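Local coordinates for protein ParB-C (Sulfolobus sp. NOB8H2, PDB 4RS7) that serves segregation of the archaeal plasmid pNOB8 as the histone-like, DNA-binding C-terminal domain of the partition protein ParB, at the interface of chains A and B. Numbering follows the deposited sequence. Chains: chain A/B, ParB-C.

Contact 1: the interface of chains A and B. Residues chain A 79-82, 86; chain B 41-42, 45, 49, 70.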
# COMPACT_ATOMS: atom_id res chain seq x y z
N ARG A 79 -2.94 -3.21 4.30
CA ARG A 79 -3.51 -4.49 4.69
C ARG A 79 -4.06 -5.20 3.46
O ARG A 79 -4.13 -4.62 2.38
CB ARG A 79 -4.64 -4.27 5.70
CG ARG A 79 -5.84 -3.52 5.12
CD ARG A 79 -6.85 -3.10 6.20
NE ARG A 79 -7.86 -2.20 5.65
CZ ARG A 79 -8.96 -2.60 5.03
NH1 ARG A 79 -9.22 -3.89 4.89
NH2 ARG A 79 -9.82 -1.71 4.56
N LEU A 80 -4.44 -6.46 3.63
CA LEU A 80 -5.16 -7.17 2.58
C LEU A 80 -6.64 -6.86 2.73
O LEU A 80 -7.25 -7.22 3.73
CB LEU A 80 -4.93 -8.68 2.70
CG LEU A 80 -5.60 -9.56 1.64
CD1 LEU A 80 -5.14 -9.19 0.23
CD2 LEU A 80 -5.32 -11.03 1.92
N PHE A 81 -7.21 -6.15 1.75
CA PHE A 81 -8.64 -5.88 1.75
C PHE A 81 -9.37 -7.21 1.58
O PHE A 81 -8.92 -8.07 0.83
CB PHE A 81 -9.02 -4.94 0.60
CG PHE A 81 -8.55 -3.52 0.79
CD1 PHE A 81 -7.20 -3.23 0.87
CD2 PHE A 81 -9.47 -2.48 0.86
CE1 PHE A 81 -6.77 -1.92 1.04
CE2 PHE A 81 -9.04 -1.17 1.02
CZ PHE A 81 -7.70 -0.89 1.11
N SER A 82 -10.49 -7.38 2.27
CA SER A 82 -11.26 -8.62 2.17
C SER A 82 -11.87 -8.75 0.77
O SER A 82 -12.03 -7.76 0.06
CB SER A 82 -12.35 -8.68 3.23
OG SER A 82 -13.37 -7.73 2.98
N VAL A 86 -13.42 -5.76 -2.02
CA VAL A 86 -12.98 -5.54 -3.39
C VAL A 86 -13.96 -6.09 -4.42
O VAL A 86 -14.03 -5.60 -5.56
CB VAL A 86 -11.58 -6.15 -3.63
CG1 VAL A 86 -10.58 -5.53 -2.67
CG2 VAL A 86 -11.61 -7.65 -3.44
N TYR B 41 -4.52 1.60 -3.27
CA TYR B 41 -4.07 0.47 -2.47
C TYR B 41 -4.93 -0.77 -2.66
O TYR B 41 -4.46 -1.90 -2.53
CB TYR B 41 -4.01 0.83 -0.98
CG TYR B 41 -2.87 1.77 -0.62
CD1 TYR B 41 -3.13 3.07 -0.19
CD2 TYR B 41 -1.55 1.36 -0.70
CE1 TYR B 41 -2.09 3.93 0.14
CE2 TYR B 41 -0.51 2.21 -0.38
CZ TYR B 41 -0.78 3.50 0.05
OH TYR B 41 0.25 4.35 0.38
N LYS B 42 -6.21 -0.56 -2.96
CA LYS B 42 -7.12 -1.68 -3.22
C LYS B 42 -6.66 -2.50 -4.43
O LYS B 42 -6.94 -3.70 -4.51
CB LYS B 42 -8.55 -1.17 -3.40
CG LYS B 42 -9.62 -2.12 -2.87
CD LYS B 42 -10.99 -1.45 -2.75
CE LYS B 42 -11.63 -1.22 -4.11
NZ LYS B 42 -13.03 -0.73 -3.99
N SER B 45 -4.81 -5.73 -3.48
CA SER B 45 -5.66 -6.85 -3.08
C SER B 45 -6.35 -7.48 -4.28
O SER B 45 -6.41 -8.71 -4.40
CB SER B 45 -6.69 -6.42 -2.03
OG SER B 45 -6.05 -6.10 -0.80
N TYR B 49 -5.85 -11.48 -5.29
CA TYR B 49 -6.93 -12.45 -5.35
C TYR B 49 -7.06 -13.15 -6.71
O TYR B 49 -7.68 -14.21 -6.81
CB TYR B 49 -8.26 -11.80 -4.97
CG TYR B 49 -8.40 -11.50 -3.50
CD1 TYR B 49 -8.89 -10.27 -3.06
CD2 TYR B 49 -8.06 -12.45 -2.54
CE1 TYR B 49 -9.03 -9.99 -1.71
CE2 TYR B 49 -8.19 -12.18 -1.19
CZ TYR B 49 -8.67 -10.95 -0.78
OH TYR B 49 -8.81 -10.67 0.56
N PHE B 70 0.93 -13.02 1.53
CA PHE B 70 0.66 -11.67 1.02
C PHE B 70 1.44 -10.62 1.80
O PHE B 70 2.12 -9.77 1.21
CB PHE B 70 -0.84 -11.34 1.07
CG PHE B 70 -1.16 -9.91 0.71
CD1 PHE B 70 -1.22 -9.52 -0.62
CD2 PHE B 70 -1.39 -8.97 1.70
CE1 PHE B 70 -1.52 -8.20 -0.95
CE2 PHE B 70 -1.69 -7.65 1.37
CZ PHE B 70 -1.75 -7.27 0.04
O HOH W 1 -4.35 -3.84 -0.73

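Contact 2: the interface of chains A and B. Residues chain A 10, 12-13, 16, 22, 30; chain B 52, 56, 61, 69, 72-73.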
# COMPACT_ATOMS: atom_id res chain seq x y z
N MSE A 10 11.20 -13.53 -0.19
CA MSE A 10 10.06 -14.33 0.23
C MSE A 10 10.46 -15.76 0.60
O MSE A 10 10.33 -16.68 -0.21
CB MSE A 10 8.98 -14.34 -0.86
CG MSE A 10 8.51 -12.94 -1.28
SE MSE A 10 6.87 -12.95 -2.32
CE MSE A 10 5.68 -13.74 -0.98
N SER A 12 9.00 -17.82 2.39
CA SER A 12 7.84 -18.72 2.36
C SER A 12 7.69 -19.38 1.00
O SER A 12 7.30 -20.54 0.91
CB SER A 12 6.56 -17.97 2.72
OG SER A 12 6.57 -17.58 4.08
N ILE A 13 7.99 -18.63 -0.05
CA ILE A 13 7.89 -19.13 -1.41
C ILE A 13 9.03 -20.09 -1.73
O ILE A 13 8.83 -21.14 -2.35
CB ILE A 13 7.87 -17.99 -2.44
CG1 ILE A 13 6.65 -17.09 -2.21
CG2 ILE A 13 7.87 -18.54 -3.86
CD1 ILE A 13 5.31 -17.79 -2.44
N LEU A 16 8.13 -23.40 -0.16
CA LEU A 16 7.12 -24.12 -0.93
C LEU A 16 7.72 -24.81 -2.16
O LEU A 16 7.36 -25.94 -2.48
CB LEU A 16 5.96 -23.20 -1.33
CG LEU A 16 5.03 -22.75 -0.20
CD1 LEU A 16 4.03 -21.70 -0.68
CD2 LEU A 16 4.31 -23.94 0.42
N LEU A 22 5.34 -26.00 -4.99
CA LEU A 22 5.29 -25.01 -6.06
C LEU A 22 6.36 -25.30 -7.10
O LEU A 22 7.52 -25.54 -6.75
CB LEU A 22 5.46 -23.59 -5.51
CG LEU A 22 4.24 -22.95 -4.84
CD1 LEU A 22 4.59 -21.59 -4.25
CD2 LEU A 22 3.10 -22.83 -5.84
N VAL A 30 5.07 -15.83 -9.59
CA VAL A 30 5.11 -15.10 -8.32
C VAL A 30 6.09 -13.94 -8.38
O VAL A 30 5.81 -12.85 -7.87
CB VAL A 30 5.49 -16.04 -7.15
CG1 VAL A 30 5.65 -15.26 -5.86
CG2 VAL A 30 4.44 -17.14 -7.00
N VAL B 52 -1.61 -14.83 -7.30
CA VAL B 52 -0.92 -15.70 -6.35
C VAL B 52 -1.88 -16.40 -5.39
O VAL B 52 -1.67 -17.56 -5.02
CB VAL B 52 0.16 -14.93 -5.57
CG1 VAL B 52 0.81 -15.83 -4.52
CG2 VAL B 52 1.21 -14.38 -6.53
N LEU B 56 -1.91 -20.45 -4.66
CA LEU B 56 -1.75 -20.99 -3.31
C LEU B 56 -2.97 -21.81 -2.89
O LEU B 56 -2.83 -22.84 -2.23
CB LEU B 56 -1.46 -19.87 -2.30
CG LEU B 56 -0.16 -19.10 -2.54
CD1 LEU B 56 0.00 -18.00 -1.50
CD2 LEU B 56 1.03 -20.05 -2.53
N LEU B 61 -3.19 -24.40 0.48
CA LEU B 61 -2.96 -23.48 1.59
C LEU B 61 -4.26 -22.91 2.16
O LEU B 61 -5.20 -22.61 1.43
CB LEU B 61 -2.01 -22.35 1.20
CG LEU B 61 -0.51 -22.63 1.34
CD1 LEU B 61 -0.07 -23.75 0.40
CD2 LEU B 61 0.30 -21.37 1.09
N ILE B 69 1.48 -15.00 3.42
CA ILE B 69 2.36 -14.86 2.26
C ILE B 69 2.17 -13.49 1.60
O ILE B 69 3.14 -12.87 1.17
CB ILE B 69 2.20 -16.03 1.26
CG1 ILE B 69 2.66 -17.33 1.92
CG2 ILE B 69 3.01 -15.78 -0.01
CD1 ILE B 69 2.64 -18.54 1.01
N GLU B 72 4.02 -11.06 3.62
CA GLU B 72 5.44 -11.27 3.36
C GLU B 72 5.85 -10.56 2.07
O GLU B 72 6.92 -9.94 2.00
CB GLU B 72 5.77 -12.75 3.29
CG GLU B 72 7.24 -13.05 3.03
CD GLU B 72 7.55 -14.51 3.24
OE1 GLU B 72 7.38 -15.00 4.38
OE2 GLU B 72 7.95 -15.18 2.27
N MSE B 73 4.99 -10.62 1.06
CA MSE B 73 5.27 -10.02 -0.24
C MSE B 73 5.28 -8.49 -0.20
O MSE B 73 6.15 -7.84 -0.79
CB MSE B 73 4.25 -10.50 -1.29
CG MSE B 73 4.39 -9.85 -2.67
SE MSE B 73 3.05 -10.45 -3.97
CE MSE B 73 3.73 -12.26 -4.29
O HOH W 2 5.25 -15.72 5.42

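Contact 3: the interface of chains A and B. Residues chain A 52, 55-56, 59, 73; chain B 22, 26, 30, 33.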
# COMPACT_ATOMS: atom_id res chain seq x y z
N VAL A 52 -1.14 16.44 -1.65
CA VAL A 52 -1.09 16.88 -0.26
C VAL A 52 0.31 17.30 0.19
O VAL A 52 0.44 18.22 1.00
CB VAL A 52 -1.65 15.82 0.70
CG1 VAL A 52 -1.63 16.34 2.13
CG2 VAL A 52 -3.07 15.45 0.29
N LEU A 55 0.74 20.95 -0.70
CA LEU A 55 -0.04 21.77 0.22
C LEU A 55 0.68 21.97 1.55
O LEU A 55 0.83 23.10 2.02
CB LEU A 55 -1.42 21.13 0.44
CG LEU A 55 -2.35 21.78 1.46
CD1 LEU A 55 -2.75 23.18 1.00
CD2 LEU A 55 -3.57 20.91 1.68
N LEU A 56 1.15 20.88 2.15
CA LEU A 56 1.81 20.95 3.45
C LEU A 56 3.16 21.66 3.36
O LEU A 56 3.59 22.31 4.31
CB LEU A 56 1.98 19.56 4.05
CG LEU A 56 0.67 18.79 4.24
CD1 LEU A 56 0.95 17.38 4.74
CD2 LEU A 56 -0.25 19.54 5.19
N ILE A 59 2.71 25.48 3.61
CA ILE A 59 2.41 26.01 4.93
C ILE A 59 3.55 25.80 5.93
O ILE A 59 3.41 26.10 7.11
CB ILE A 59 1.08 25.47 5.50
CG1 ILE A 59 1.18 23.97 5.75
CG2 ILE A 59 -0.06 25.77 4.54
CD1 ILE A 59 -0.07 23.39 6.38
N MSE A 73 -2.58 9.10 7.14
CA MSE A 73 -3.56 8.95 6.07
C MSE A 73 -3.70 7.52 5.57
O MSE A 73 -4.81 7.05 5.32
CB MSE A 73 -3.22 9.87 4.89
CG MSE A 73 -4.16 9.69 3.69
SE MSE A 73 -3.66 10.78 2.15
CE MSE A 73 -4.29 12.52 2.76
N LEU B 22 -4.45 25.48 7.62
CA LEU B 22 -5.15 24.97 6.44
C LEU B 22 -6.57 25.52 6.40
O LEU B 22 -7.26 25.55 7.43
CB LEU B 22 -5.23 23.44 6.47
CG LEU B 22 -3.97 22.64 6.16
CD1 LEU B 22 -4.28 21.15 6.23
CD2 LEU B 22 -3.41 23.02 4.80
N ASP B 26 -8.93 23.69 1.60
CA ASP B 26 -7.75 22.82 1.61
C ASP B 26 -8.12 21.43 2.13
O ASP B 26 -7.76 20.41 1.54
CB ASP B 26 -6.64 23.40 2.49
CG ASP B 26 -6.04 24.67 1.92
OD1 ASP B 26 -6.11 24.88 0.69
OD2 ASP B 26 -5.48 25.46 2.72
N VAL B 30 -7.85 17.48 0.71
CA VAL B 30 -7.19 16.40 1.43
C VAL B 30 -8.13 15.21 1.54
O VAL B 30 -7.71 14.06 1.44
CB VAL B 30 -6.73 16.85 2.83
CG1 VAL B 30 -6.24 15.66 3.64
CG2 VAL B 30 -5.65 17.92 2.72
N ILE B 33 -8.10 13.26 -1.71
CA ILE B 33 -6.90 12.43 -1.83
C ILE B 33 -6.98 11.21 -0.91
O ILE B 33 -6.65 10.09 -1.32
CB ILE B 33 -5.63 13.25 -1.52
CG1 ILE B 33 -5.49 14.39 -2.53
CG2 ILE B 33 -4.41 12.35 -1.57
CD1 ILE B 33 -5.40 13.92 -3.96

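Contact 1: the interface of chains A and B
The ring of A:Phe81 lies between two basic side chains. On one face is the aliphatic part of B:Lys42, whose CG sits toward the rim 3.7 Å from CD2 of the ring, with the lysine chain crossing at about a right angle. The opposite face takes the guanidinium NH2 of A:Arg79 from its own chain, also off centre. B:Phe70 offers a face to A:Leu80: methyl CD1 stands 3.7 Å from the ring centroid as a CH-pi contact, and CB rests above the rim near CE2. The leucine CG is anti to its backbone N (chi1 -179°), which carries CD1 in between B:Phe70 and B:Ser45. B:Tyr49 meets A:Leu80 tip to tip, while CG2 of A:Val86 packs 3.8 Å from the tyrosine CD1.

The extended stretch 79-82, after 3-10 helix 75-77, and A:Val86 of helix 83-86 lie across the C-terminal half of helix 24-49 of chain B, part of the two-fold interface. The amide N of A:Phe81 donates to the hydroxyl OG of B:Ser45 at 2.8 Å, fairly bent at 144°. The phenol OH of B:Tyr49 donates to A:Phe81 O at 2.6 Å, arriving at a C=O...O angle of 141°, so chain B grips both backbone polar atoms of A:Phe81. Water 1 joins the carbonyl oxygens of A:Arg79 and B:Tyr41, and lies 2.8 Å from B:Ser45 OG.

Contact 2: the interface of chains A and B
A:Met10, modelled as selenomethionine, lays its tip across B:Ile69 in this two-fold pair of histone-like helical chains, probably the dimer. Its methyl CE is 3.5 Å from CG2 of B:Ile69, the two side chains at about a right angle, and equally close to CB of B:Met73. A bend at chi3 (62°) turns that methyl in toward helix 63-74 of chain B, leaving the selenium alongside the B:Met73 chain, 3.7 Å from its CB.

B:Ile69 spreads its branches among several partners. CG2 also receives CD1 of A:Ile13, CG1 faces the CB of A:Ser12, and CD1 meets CD1 of A:Leu16 tip to tip at 3.9 Å. That leucine methyl also meets CD2 of B:Leu56, the two leucine side chains crossing at about a right angle, and CD2 of B:Leu61 slightly farther off.

Next to this greasy core, A:Ser12 is held by the carboxylate of B:Glu72, a side chain that leaves helix 63-74 with CG anti to its backbone N (chi1 -180°). The backbone N of A:Ser12 donates to OE2 at 2.8 Å, on the syn lone pair, and the hydroxyl OG donates to OE1 at 2.7 Å, on the syn side but 31° out of the carboxylate plane. The carboxylate thus caps the first turn of helix 11-18 from the other chain, and the helix start would probably favour its negative charge. Water 2 bridges A:Ser12 OG and B:Glu72 OE1.

Contact 3: the interface of chains A and B
A:Leu55 lays its branched end against B:Leu22, B:Asp26 and B:Val30, and aliphatic packing carries most of this contact. Its CG lies 3.7 Å from CD2 of B:Leu22, the two leucines crossing at a slant. CD2 of A:Leu55 touches CG2 of B:Val30 at 3.8 Å, with the side chains at about a right angle. CG of the leucine is anti to its backbone N (chi1 176°), and from there CD2 lies between B:Leu22 and B:Val30, while CD1 turns to the carboxylate of B:Asp26. The same CD2 of B:Leu22 also receives CD1 of A:Ile59, 3.7 Å away. Farther along, A:Val52 and B:Ile33 run past one another in opposite directions, with CG2 of the valine 3.8 Å from the isoleucine CB. Selenomethionine A:Met73 adds to the same apolar packing: its chain bends at chi3 (-76°), bringing methyl CE to 3.8 Å from CG1 of B:Val30, while the selenium stays near CG2 of B:Ile33.

One contact sets a methyl against a polar group: CD1 of A:Leu55 rests over the flat of the B:Asp26 carboxylate, 3.7 Å from its carbon CG and about as far from each oxygen. This is van der Waals packing, as no nitrogen or oxygen finds a bonding partner across the patch.

In the fold, short helix 52-58 of chain A, with A:Ile59 just after it and A:Met73 of helix 63-74 beside it, lies against the first half of the long helix 24-49 of chain B and the B:Leu22 loop preceding it.

Measured between the centres of their C-alpha atoms, contact 1 is about 16 Å from contact 2 and 26 Å from contact 3, while contacts 2 and 3 are 38 Å apart, toward opposite ends of the elongated two-chain assembly. Contacts 2 and 3 overlap as two-fold counterparts: residues 22, 30, 52, 56 and 73 appear in both with the chains exchanged. Helix 63-74 of chain B ties contact 1 to contact 2, giving residue 70 to one and 69, 72 and 73 to the other. The long helix starting at residue 24 serves all three, so the two chains embrace along most of its length.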